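Local coordinates for protein soluble lytic murein transglycosylase (Pseudomonas aeruginosa, PDB 5OHU) that turns over bacterial cell-wall peptidoglycan as a lytic transglycosylase, cutting its glycan strands by both exolytic and endolytic routes, at residues A[62-67]-A[90-95]; A[399-404]-A[441-446]; A[408-413]-A[427-432]; A[436-441]-A[462-467]. One frame throughout, in Å; residues are numbered along the deposited sequence.

Contact 1 of 4, residues A[62-67]-A[90-95]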
# COMPACT_ATOMS: atom_id res chain seq x y z
N GLU A 62 -12.62 23.32 20.38
CA GLU A 62 -13.83 23.12 21.17
C GLU A 62 -14.69 21.95 20.71
O GLU A 62 -15.23 21.24 21.58
CB GLU A 62 -14.67 24.41 21.19
CG GLU A 62 -16.04 24.28 21.85
CD GLU A 62 -15.98 24.20 23.37
OE1 GLU A 62 -14.89 23.95 23.93
OE2 GLU A 62 -17.04 24.39 24.01
N PRO A 63 -14.86 21.69 19.41
CA PRO A 63 -15.65 20.52 19.02
C PRO A 63 -15.13 19.20 19.57
O PRO A 63 -15.91 18.24 19.66
CB PRO A 63 -15.58 20.55 17.48
CG PRO A 63 -15.41 21.98 17.16
CD PRO A 63 -14.55 22.54 18.25
N TYR A 64 -13.84 19.12 19.95
CA TYR A 64 -13.32 17.89 20.54
C TYR A 64 -13.90 17.65 21.94
O TYR A 64 -14.21 16.52 22.30
CB TYR A 64 -11.79 17.92 20.58
CG TYR A 64 -11.16 17.46 19.27
CD1 TYR A 64 -11.30 18.21 18.12
CD2 TYR A 64 -10.43 16.28 19.20
CE1 TYR A 64 -10.74 17.80 16.93
CE2 TYR A 64 -9.86 15.86 18.01
CZ TYR A 64 -10.02 16.63 16.87
OH TYR A 64 -9.47 16.26 15.67
N LEU A 65 -14.05 18.71 22.74
CA LEU A 65 -14.67 18.53 24.05
C LEU A 65 -16.15 18.21 23.91
O LEU A 65 -16.66 17.29 24.56
CB LEU A 65 -14.47 19.78 24.91
CG LEU A 65 -13.01 20.18 25.15
CD1 LEU A 65 -12.95 21.40 26.08
CD2 LEU A 65 -12.22 19.01 25.74
N ALA A 66 -16.86 18.98 23.09
CA ALA A 66 -18.23 18.64 22.73
C ALA A 66 -18.34 17.18 22.31
O ALA A 66 -19.27 16.48 22.72
CB ALA A 66 -18.71 19.55 21.60
N TYR A 67 -17.39 16.70 21.51
CA TYR A 67 -17.45 15.33 21.03
C TYR A 67 -17.33 14.34 22.19
O TYR A 67 -18.07 13.36 22.25
CB TYR A 67 -16.35 15.09 20.00
CG TYR A 67 -16.27 13.67 19.51
CD1 TYR A 67 -15.55 12.71 20.21
CD2 TYR A 67 -16.90 13.30 18.34
CE1 TYR A 67 -15.47 11.40 19.75
CE2 TYR A 67 -16.83 12.00 17.88
CZ TYR A 67 -16.11 11.06 18.59
OH TYR A 67 -16.03 9.77 18.12
N GLY A 90 -19.53 17.60 11.02
CA GLY A 90 -19.28 16.44 10.18
C GLY A 90 -17.86 16.33 9.68
O GLY A 90 -17.51 15.31 9.07
N ASP A 91 -17.03 17.34 9.94
CA ASP A 91 -15.66 17.39 9.45
C ASP A 91 -14.64 16.86 10.46
O ASP A 91 -13.47 16.73 10.11
CB ASP A 91 -15.28 18.82 9.07
CG ASP A 91 -15.25 19.75 10.27
OD1 ASP A 91 -16.15 19.61 11.14
OD2 ASP A 91 -14.34 20.60 10.35
N LEU A 92 -15.06 16.59 11.69
CA LEU A 92 -14.14 16.01 12.66
C LEU A 92 -13.61 14.67 12.14
O LEU A 92 -14.38 13.87 11.59
CB LEU A 92 -14.81 15.81 14.01
CG LEU A 92 -15.12 17.08 14.80
CD1 LEU A 92 -15.68 16.75 16.18
CD2 LEU A 92 -13.87 17.94 14.91
N PRO A 93 -12.31 14.41 12.27
CA PRO A 93 -11.76 13.14 11.77
C PRO A 93 -12.44 11.93 12.38
O PRO A 93 -12.60 10.90 11.71
CB PRO A 93 -10.28 13.20 12.17
CG PRO A 93 -9.99 14.67 12.37
CD PRO A 93 -11.28 15.25 12.92
N GLN A 94 -12.86 12.02 13.64
CA GLN A 94 -13.40 10.88 14.38
C GLN A 94 -14.92 10.78 14.31
O GLN A 94 -15.50 9.93 14.99
CB GLN A 94 -12.94 10.94 15.84
CG GLN A 94 -13.57 12.05 16.66
CD GLN A 94 -12.82 13.37 16.55
OE1 GLN A 94 -12.17 13.66 15.55
NE2 GLN A 94 -12.89 14.17 17.61
N ILE A 95 -15.58 11.63 13.51
CA ILE A 95 -17.04 11.67 13.52
C ILE A 95 -17.64 10.33 13.11
O ILE A 95 -18.78 10.03 13.48
CB ILE A 95 -17.55 12.81 12.61
CG1 ILE A 95 -18.94 13.25 13.07
CG2 ILE A 95 -17.64 12.38 11.16
CD1 ILE A 95 -18.95 13.83 14.46

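Contact 2 of 4, residues A[399-404]-A[441-446]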
# COMPACT_ATOMS: atom_id res chain seq x y z
N ARG A 399 -6.26 33.57 -2.74
CA ARG A 399 -7.59 33.24 -2.24
C ARG A 399 -7.72 31.76 -1.93
O ARG A 399 -8.41 31.38 -0.97
CB ARG A 399 -8.66 33.69 -3.23
CG ARG A 399 -8.72 35.20 -3.45
CD ARG A 399 -9.87 35.62 -4.36
NE ARG A 399 -10.20 34.60 -5.36
CZ ARG A 399 -9.48 34.34 -6.45
NH1 ARG A 399 -8.37 35.03 -6.70
NH2 ARG A 399 -9.87 33.38 -7.28
N VAL A 400 -7.09 30.89 -2.72
CA VAL A 400 -7.11 29.47 -2.40
C VAL A 400 -6.24 29.19 -1.18
O VAL A 400 -6.60 28.36 -0.33
CB VAL A 400 -6.69 28.64 -3.62
CG1 VAL A 400 -6.43 27.19 -3.22
CG2 VAL A 400 -7.78 28.69 -4.68
N LEU A 401 -5.10 29.87 -1.06
CA LEU A 401 -4.30 29.73 0.16
C LEU A 401 -5.10 30.16 1.39
O LEU A 401 -5.08 29.48 2.42
CB LEU A 401 -3.02 30.55 0.03
CG LEU A 401 -2.09 30.63 1.25
CD1 LEU A 401 -1.83 29.25 1.86
CD2 LEU A 401 -0.78 31.27 0.86
N GLN A 402 -5.81 31.29 1.29
CA GLN A 402 -6.61 31.74 2.41
C GLN A 402 -7.71 30.74 2.74
O GLN A 402 -7.89 30.36 3.90
CB GLN A 402 -7.20 33.12 2.12
CG GLN A 402 -7.36 33.98 3.37
CD GLN A 402 -8.01 35.32 3.08
OE1 GLN A 402 -8.93 35.42 2.26
NE2 GLN A 402 -7.53 36.37 3.75
N ARG A 403 -8.44 30.28 1.71
CA ARG A 403 -9.44 29.23 1.89
C ARG A 403 -8.89 28.07 2.72
O ARG A 403 -9.52 27.63 3.69
CB ARG A 403 -9.90 28.72 0.52
CG ARG A 403 -11.39 28.41 0.38
CD ARG A 403 -11.71 27.86 -1.01
NE ARG A 403 -11.38 28.79 -2.09
CZ ARG A 403 -11.24 28.45 -3.37
NH1 ARG A 403 -11.37 27.19 -3.75
NH2 ARG A 403 -10.95 29.38 -4.28
N VAL A 404 -7.71 27.58 2.35
CA VAL A 404 -7.15 26.41 3.03
C VAL A 404 -6.70 26.77 4.44
O VAL A 404 -6.95 26.02 5.39
CB VAL A 404 -6.02 25.80 2.17
CG1 VAL A 404 -5.08 24.95 3.02
CG2 VAL A 404 -6.62 24.96 1.05
N LEU A 441 -4.68 21.16 -2.25
CA LEU A 441 -3.62 20.25 -1.85
C LEU A 441 -2.25 20.91 -1.96
O LEU A 441 -1.39 20.73 -1.09
CB LEU A 441 -3.66 18.99 -2.71
CG LEU A 441 -4.81 18.02 -2.44
CD1 LEU A 441 -4.77 16.93 -3.47
CD2 LEU A 441 -4.73 17.45 -1.03
N ILE A 442 -2.03 21.67 -3.03
CA ILE A 442 -0.77 22.38 -3.22
C ILE A 442 -0.58 23.43 -2.13
O ILE A 442 0.50 23.54 -1.54
CB ILE A 442 -0.71 22.98 -4.64
CG1 ILE A 442 -0.42 21.89 -5.68
CG2 ILE A 442 0.34 24.07 -4.71
CD1 ILE A 442 -0.82 22.26 -7.08
N ALA A 443 -1.63 24.20 -1.84
CA ALA A 443 -1.55 25.17 -0.75
C ALA A 443 -1.25 24.50 0.58
O ALA A 443 -0.42 24.98 1.36
CB ALA A 443 -2.84 25.98 -0.67
N GLN A 444 -1.91 23.36 0.86
CA GLN A 444 -1.64 22.63 2.09
C GLN A 444 -0.19 22.16 2.14
O GLN A 444 0.44 22.19 3.21
CB GLN A 444 -2.59 21.44 2.22
CG GLN A 444 -2.73 20.91 3.63
CD GLN A 444 -3.36 19.53 3.67
OE1 GLN A 444 -3.11 18.71 2.80
NE2 GLN A 444 -4.18 19.28 4.70
N ALA A 445 0.35 21.73 1.00
CA ALA A 445 1.75 21.32 0.95
C ALA A 445 2.68 22.45 1.37
O ALA A 445 3.63 22.24 2.13
CB ALA A 445 2.11 20.82 -0.46
N ARG A 446 2.41 23.67 0.90
CA ARG A 446 3.25 24.80 1.28
C ARG A 446 3.15 25.09 2.77
O ARG A 446 4.17 25.37 3.42
CB ARG A 446 2.88 26.05 0.47
CG ARG A 446 3.89 27.20 0.62
CD ARG A 446 5.25 26.85 0.01
NE ARG A 446 6.36 27.47 0.74
CZ ARG A 446 6.86 28.67 0.47
NH1 ARG A 446 6.36 29.39 -0.52
NH2 ARG A 446 7.87 29.14 1.19

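Contact 3 of 4, residues A[408-413]-A[427-432]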
# COMPACT_ATOMS: atom_id res chain seq x y z
N ALA A 408 -11.68 24.89 8.91
CA ALA A 408 -11.70 24.55 10.33
C ALA A 408 -10.70 23.45 10.66
O ALA A 408 -10.04 23.49 11.70
CB ALA A 408 -13.11 24.13 10.75
N SER A 409 -10.58 22.46 9.78
CA SER A 409 -9.59 21.40 9.98
C SER A 409 -8.18 21.97 10.09
O SER A 409 -7.40 21.56 10.96
CB SER A 409 -9.67 20.38 8.85
OG SER A 409 -10.16 20.96 7.64
N THR A 410 -7.84 22.93 9.23
CA THR A 410 -6.51 23.53 9.26
C THR A 410 -6.26 24.26 10.58
O THR A 410 -5.24 24.04 11.25
CB THR A 410 -6.35 24.48 8.07
OG1 THR A 410 -6.48 23.74 6.85
CG2 THR A 410 -5.01 25.19 8.11
N ARG A 411 -7.20 25.12 10.98
CA ARG A 411 -7.07 25.82 12.26
C ARG A 411 -6.96 24.83 13.41
O ARG A 411 -6.13 25.01 14.31
CB ARG A 411 -8.27 26.75 12.44
CG ARG A 411 -8.27 27.92 11.48
CD ARG A 411 -9.68 28.25 11.01
NE ARG A 411 -10.45 28.94 12.03
CZ ARG A 411 -10.65 30.25 12.08
NH1 ARG A 411 -10.13 31.04 11.14
NH2 ARG A 411 -11.37 30.78 13.06
N ARG A 412 -7.79 23.78 13.40
CA ARG A 412 -7.66 22.75 14.42
C ARG A 412 -6.28 22.11 14.38
O ARG A 412 -5.66 21.88 15.42
CB ARG A 412 -8.77 21.71 14.26
CG ARG A 412 -10.18 22.22 14.63
CD ARG A 412 -11.19 21.08 14.90
NE ARG A 412 -11.29 20.12 13.80
CZ ARG A 412 -12.11 20.25 12.76
NH1 ARG A 412 -12.92 21.30 12.68
NH2 ARG A 412 -12.13 19.32 11.80
N ALA A 413 -5.77 21.83 13.17
CA ALA A 413 -4.45 21.22 13.06
C ALA A 413 -3.36 22.19 13.53
O ALA A 413 -2.41 21.78 14.22
CB ALA A 413 -4.20 20.78 11.61
N ARG A 427 -3.55 13.88 12.14
CA ARG A 427 -4.83 13.28 11.77
C ARG A 427 -5.77 14.31 11.16
O ARG A 427 -6.42 14.03 10.15
CB ARG A 427 -5.48 12.60 12.98
CG ARG A 427 -6.69 11.76 12.58
CD ARG A 427 -7.38 11.12 13.76
NE ARG A 427 -6.54 10.16 14.46
CZ ARG A 427 -5.98 10.39 15.65
NH1 ARG A 427 -6.18 11.54 16.27
NH2 ARG A 427 -5.22 9.46 16.21
N GLU A 428 -5.86 15.50 11.75
CA GLU A 428 -6.61 16.58 11.11
C GLU A 428 -6.11 16.82 9.70
O GLU A 428 -6.88 16.87 8.73
CB GLU A 428 -6.49 17.87 11.92
CG GLU A 428 -7.37 17.96 13.16
CD GLU A 428 -8.87 18.06 12.84
OE1 GLU A 428 -9.67 17.96 13.81
OE2 GLU A 428 -9.24 18.25 11.65
N TRP A 429 -4.79 16.97 9.58
CA TRP A 429 -4.19 17.32 8.31
C TRP A 429 -4.53 16.28 7.24
O TRP A 429 -4.92 16.64 6.12
CB TRP A 429 -2.68 17.44 8.49
CG TRP A 429 -2.01 18.37 7.57
CD1 TRP A 429 -1.34 18.06 6.43
CD2 TRP A 429 -1.92 19.79 7.73
NE1 TRP A 429 -0.85 19.20 5.85
CE2 TRP A 429 -1.19 20.28 6.62
CE3 TRP A 429 -2.41 20.70 8.67
CZ2 TRP A 429 -0.91 21.64 6.45
CZ3 TRP A 429 -2.13 22.05 8.50
CH2 TRP A 429 -1.39 22.50 7.40
N TYR A 430 -4.40 15.00 7.58
CA TYR A 430 -4.62 13.93 6.60
C TYR A 430 -6.09 13.76 6.27
O TYR A 430 -6.44 13.49 5.12
CB TYR A 430 -4.07 12.60 7.12
CG TYR A 430 -2.56 12.53 7.26
CD1 TYR A 430 -1.74 13.52 6.72
CD2 TYR A 430 -1.96 11.47 7.92
CE1 TYR A 430 -0.36 13.46 6.86
CE2 TYR A 430 -0.59 11.39 8.06
CZ TYR A 430 0.21 12.38 7.52
OH TYR A 430 1.57 12.28 7.67
N HIS A 431 -6.97 13.88 7.28
CA HIS A 431 -8.39 13.76 7.01
C HIS A 431 -8.87 14.90 6.12
O HIS A 431 -9.58 14.67 5.13
CB HIS A 431 -9.18 13.72 8.32
CG HIS A 431 -10.66 13.55 8.14
ND1 HIS A 431 -11.23 12.36 7.72
CD2 HIS A 431 -11.69 14.41 8.31
CE1 HIS A 431 -12.54 12.50 7.65
NE2 HIS A 431 -12.84 13.74 8.00
N ALA A 432 -8.45 16.13 6.43
CA ALA A 432 -8.78 17.28 5.60
C ALA A 432 -8.33 17.08 4.15
O ALA A 432 -9.05 17.44 3.21
CB ALA A 432 -8.15 18.54 6.18

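Contact 4 of 4, residues A[436-441]-A[462-467]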
# COMPACT_ATOMS: atom_id res chain seq x y z
N PHE A 436 -9.70 17.82 -0.29
CA PHE A 436 -9.16 18.98 -0.98
C PHE A 436 -8.98 18.69 -2.47
O PHE A 436 -8.72 17.56 -2.89
CB PHE A 436 -7.81 19.39 -0.38
CG PHE A 436 -7.91 20.08 0.95
CD1 PHE A 436 -9.14 20.44 1.48
CD2 PHE A 436 -6.76 20.39 1.66
CE1 PHE A 436 -9.23 21.09 2.70
CE2 PHE A 436 -6.83 21.05 2.88
CZ PHE A 436 -8.06 21.39 3.41
N ASP A 437 -9.11 19.74 -3.29
CA ASP A 437 -8.81 19.61 -4.71
C ASP A 437 -7.33 19.93 -4.95
O ASP A 437 -6.56 20.19 -4.01
CB ASP A 437 -9.75 20.47 -5.56
CG ASP A 437 -9.51 21.97 -5.42
OD1 ASP A 437 -8.60 22.39 -4.67
OD2 ASP A 437 -10.23 22.74 -6.08
N ARG A 438 -6.92 19.91 -6.22
CA ARG A 438 -5.50 19.97 -6.56
C ARG A 438 -4.85 21.25 -6.06
O ARG A 438 -3.80 21.21 -5.41
CB ARG A 438 -5.31 19.82 -8.07
CG ARG A 438 -3.86 19.60 -8.49
CD ARG A 438 -3.74 19.21 -9.96
NE ARG A 438 -2.36 18.91 -10.33
CZ ARG A 438 -1.51 19.80 -10.82
NH1 ARG A 438 -1.89 21.06 -10.98
NH2 ARG A 438 -0.27 19.45 -11.14
N ASP A 439 -5.47 22.40 -6.35
CA ASP A 439 -4.90 23.67 -5.91
C ASP A 439 -4.83 23.75 -4.39
O ASP A 439 -3.86 24.28 -3.83
CB ASP A 439 -5.71 24.84 -6.46
CG ASP A 439 -6.01 24.70 -7.94
OD1 ASP A 439 -6.54 23.64 -8.35
OD2 ASP A 439 -5.71 25.65 -8.70
N GLU A 440 -5.86 23.25 -3.71
CA GLU A 440 -5.87 23.28 -2.26
C GLU A 440 -4.80 22.36 -1.69
O GLU A 440 -4.07 22.73 -0.76
CB GLU A 440 -7.25 22.89 -1.74
CG GLU A 440 -8.32 23.95 -1.99
CD GLU A 440 -9.72 23.46 -1.66
OE1 GLU A 440 -10.03 22.28 -1.94
OE2 GLU A 440 -10.51 24.26 -1.13
N LEU A 441 -4.68 21.16 -2.25
CA LEU A 441 -3.62 20.25 -1.85
C LEU A 441 -2.25 20.91 -1.96
O LEU A 441 -1.39 20.73 -1.09
CB LEU A 441 -3.66 18.99 -2.71
CG LEU A 441 -4.81 18.02 -2.44
CD1 LEU A 441 -4.77 16.93 -3.47
CD2 LEU A 441 -4.73 17.45 -1.03
N SER A 462 2.24 15.20 -3.36
CA SER A 462 2.16 13.99 -4.17
C SER A 462 0.72 13.69 -4.56
O SER A 462 0.45 13.31 -5.71
CB SER A 462 2.78 12.81 -3.43
OG SER A 462 4.16 13.06 -3.20
N GLN A 463 -0.23 13.88 -3.64
CA GLN A 463 -1.64 13.73 -4.01
C GLN A 463 -2.00 14.69 -5.13
O GLN A 463 -2.74 14.33 -6.05
CB GLN A 463 -2.55 13.97 -2.81
CG GLN A 463 -2.46 12.97 -1.67
CD GLN A 463 -3.32 13.39 -0.48
OE1 GLN A 463 -2.82 13.60 0.63
NE2 GLN A 463 -4.63 13.52 -0.71
N ALA A 464 -1.47 15.91 -5.06
CA ALA A 464 -1.74 16.92 -6.08
C ALA A 464 -1.03 16.62 -7.40
O ALA A 464 -1.30 17.29 -8.40
CB ALA A 464 -1.31 18.29 -5.57
N GLN A 465 -0.11 15.64 -7.41
CA GLN A 465 0.63 15.28 -8.62
C GLN A 465 1.37 16.48 -9.20
O GLN A 465 1.47 16.65 -10.41
CB GLN A 465 -0.29 14.64 -9.66
CG GLN A 465 -0.94 13.35 -9.19
CD GLN A 465 -1.22 12.38 -10.31
OE1 GLN A 465 -0.30 11.95 -11.02
NE2 GLN A 465 -2.48 12.03 -10.49
N TYR A 466 1.89 17.33 -8.31
CA TYR A 466 2.70 18.47 -8.71
C TYR A 466 4.15 18.14 -8.40
O TYR A 466 4.63 18.34 -7.28
CB TYR A 466 2.25 19.74 -8.00
CG TYR A 466 3.02 20.92 -8.49
CD1 TYR A 466 2.72 21.49 -9.72
CD2 TYR A 466 4.08 21.43 -7.76
CE1 TYR A 466 3.44 22.57 -10.19
CE2 TYR A 466 4.80 22.51 -8.22
CZ TYR A 466 4.48 23.07 -9.44
OH TYR A 466 5.19 24.15 -9.92
N TRP A 467 4.87 17.68 -9.41
CA TRP A 467 6.20 17.13 -9.21
C TRP A 467 7.33 18.16 -9.31
O TRP A 467 8.46 17.85 -8.92
CB TRP A 467 6.43 16.01 -10.21
CG TRP A 467 5.34 15.00 -10.21
CD1 TRP A 467 4.50 14.70 -11.25
CD2 TRP A 467 4.96 14.13 -9.13
NE1 TRP A 467 3.63 13.70 -10.88
CE2 TRP A 467 3.89 13.33 -9.59
CE3 TRP A 467 5.42 13.96 -7.82
CZ2 TRP A 467 3.27 12.38 -8.78
CZ3 TRP A 467 4.80 12.99 -7.02
CH2 TRP A 467 3.74 12.22 -7.50

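Contact 1 of 4, residues A[62-67]-A[90-95]
OH of Y64 bonds to OE1 of E428 on helix 422-433 and also packs against P93, 3.4 Å from its CD. The side chains of Y64 and P93 cross at about a right angle. On one face of the Y64 ring sits the amide of Q94: NE2 stands 3.5 Å above the ring plane, displaced toward the rim, with the amide turned 57° from the ring. The second tyrosine, Y67, receives a different part of the same side chain. CG of Q94 comes within 3.6 Å of the Y67 ring centroid, only 21° off the ring normal, which meets the definition of a CH-pi contact. Q94 reaches both rings because CG occupies the crowded position between backbone N and carbonyl carbon (chi1 70°) and the chain then bends, carrying the amide from the face of Y67 toward that of Y64. Beside the glutamine, L92 spreads its two methyls: CD2 approaches CE1 of Y64 at 3.7 Å; both methyls lie 4.0 Å from CB of P63, and CD1 is 4.2 Å from CB of Y67. L92 to I95 form a type I beta turn, and Q94 is the N-cap residue of helix 95-108. The loop thus meets the first turns of helix 62-72 through Q94, the methyls of L92 and the ring of P93. Chemically, ring faces and dispersion hold loop to helix, while both turn polar groups to the 408-433 helix pair: Y64 OH to E428, and D91 in a salt bridge with R412.

Contact 2 of 4, residues A[399-404]-A[441-446]
Apolar contact carries most of this helix crossing, and it centres on the single methyl of A443, whose CB points at helix 398-406. Two branched residues flank this methyl. CD1 of L401 comes to 4.3 Å from A443 CB, with chi2 at 48° turning CD1 that way. CB of V404, one turn further along, also lies 4.3 Å from A443 CB.

Packing of a methyl on backbone or on a side-chain root forms the second kind. CB of A443 lies 4.1 Å from CA of L401, so a side chain on one helix meets the backbone of the other; O of V400, 4.5 Å from the same CB, is at the margin of contact. In the reverse direction, V404 holds CG1 anti to its backbone N (chi1 158°), and that methyl approaches N of Q444 at 4.2 Å and CB of Q444 at 4.4 Å. The touching part of Q444 is therefore its root. Its amide is engaged by other helices, OE1 with OG of S460 and NE2 with O of W429.

The backbone geometry agrees with this pattern. The short helix axes approach to 9.0 Å and make an angle of 71° between their N-to-C directions, a steep crossing that confines contact to a few residues. V404 also packs on E440 and L447, which widens its apolar surroundings on helix 438-450. The chemistry implies that helix 398-406 packs across helix 438-450, in the all-helical L-domain region, by van der Waals contact around a small alanine at the crossing, without direct polar pairing between these two segments.

Contact 3 of 4, residues A[408-413]-A[427-432]
R412 and E428 cross at about a right angle, their guanidinium and carboxylate planes 63° apart, and join in a salt bridge. NE of R412 donates to OE1 of E428 at 2.7 Å along a nearly straight path, the N-H...O angle being 177°. OE1 lies in the guanidinium plane, yet the donor stands well above the plane of the carboxylate. The second bond, from NH2 of R412 to OE2 of E428, is bent and weak at 3.1 Å. E428 reaches the arginine by a bend that places CD (chi2 -68°). One guanidinium face lies over its own helix, with O of A408 3.6 Å from the plane.

Beside this polar pair the packing is by alanine and serine against E428, W429 and A432. CB of A413 meets the indole of W429 at its edge, in the ring plane, 3.4 Å from CE3. CB of S409 lies 3.5 Å from OE2 of E428, and OG of S409 is equally close, at 3.5 Å, to CB of A432.

Both charges have further partners in the N-terminal part: D91 pairs with NH1 of R412, and Y64 bonds to OE1 of E428. The two nearly antiparallel helices, 8.6 Å apart by their axes, thus face helix 62-72 and the 90-95 loop, while W429 packs on helices 438-450 and 454-463.

Contact 4 of 4, residues A[436-441]-A[462-467]
A Schellman motif follows helix 454-463, where Q465 leaves helical geometry with positive phi (56°), and the carbonyls of A464 and Q465 face the side chain of R438. NE of R438 lies 2.7 Å from O of A464 in a weak, strongly bent hydrogen bond with an N-H...O angle of 121°. NH2 of R438 makes a second weak bond, 3.4 Å to O of Q465, which sits at the edge of the guanidinium in its plane. CG of R438 stands anti to the backbone N (chi1 -169°), and from there the chain runs extended to NE. The same NH2 approaches the edge of the Y466 ring, 3.9 Å from CD1.

Apolar packing backs these bonds. CB of L441 rests 3.8 Å from CB of A464, and CD1 of L441 reaches CB of Q463 at 3.8 Å, the side chains of L441 and Q463 crossing at about a right angle.

R438 itself begins a helix secured by a capping box: N of E440 donates to OD1 of D437 at 3.0 Å, while N of D437 donates to OE1 of E440, on its anti lone pair, at 3.0 Å. The cationic side chain probably benefits from the carbonyl-rich helix end. The whole is a capping-box helix start packed against a Schellman-terminated helix end.

In the fold
Contact 1 comes first along the chain, in the N-terminal helices; contacts 2, 3 and 4 all involve helices between 398 and 463. Contact 3 falls between the two segments of contact 2, whereas the segments of contacts 2 and 4 alternate. Centres of contacts 2 and 4 are about 10 Å apart, and both use helix 438-450, sharing L441. Contacts 2 and 3, centres about 13 Å apart, are tied by V404 O to T410 OG1 and by Q444 NE2 to W429 O. Centres of contacts 1 and 3 are about 11 Å apart and touching; those of contacts 1 and 2 about 22 Å, without touch. Y64 OH to E428 OE1 and D91 OD2 to R412 NH1 join the N-terminal helices to the 408-433 pair, consistent with the closed ring of Slt70-like enzymes.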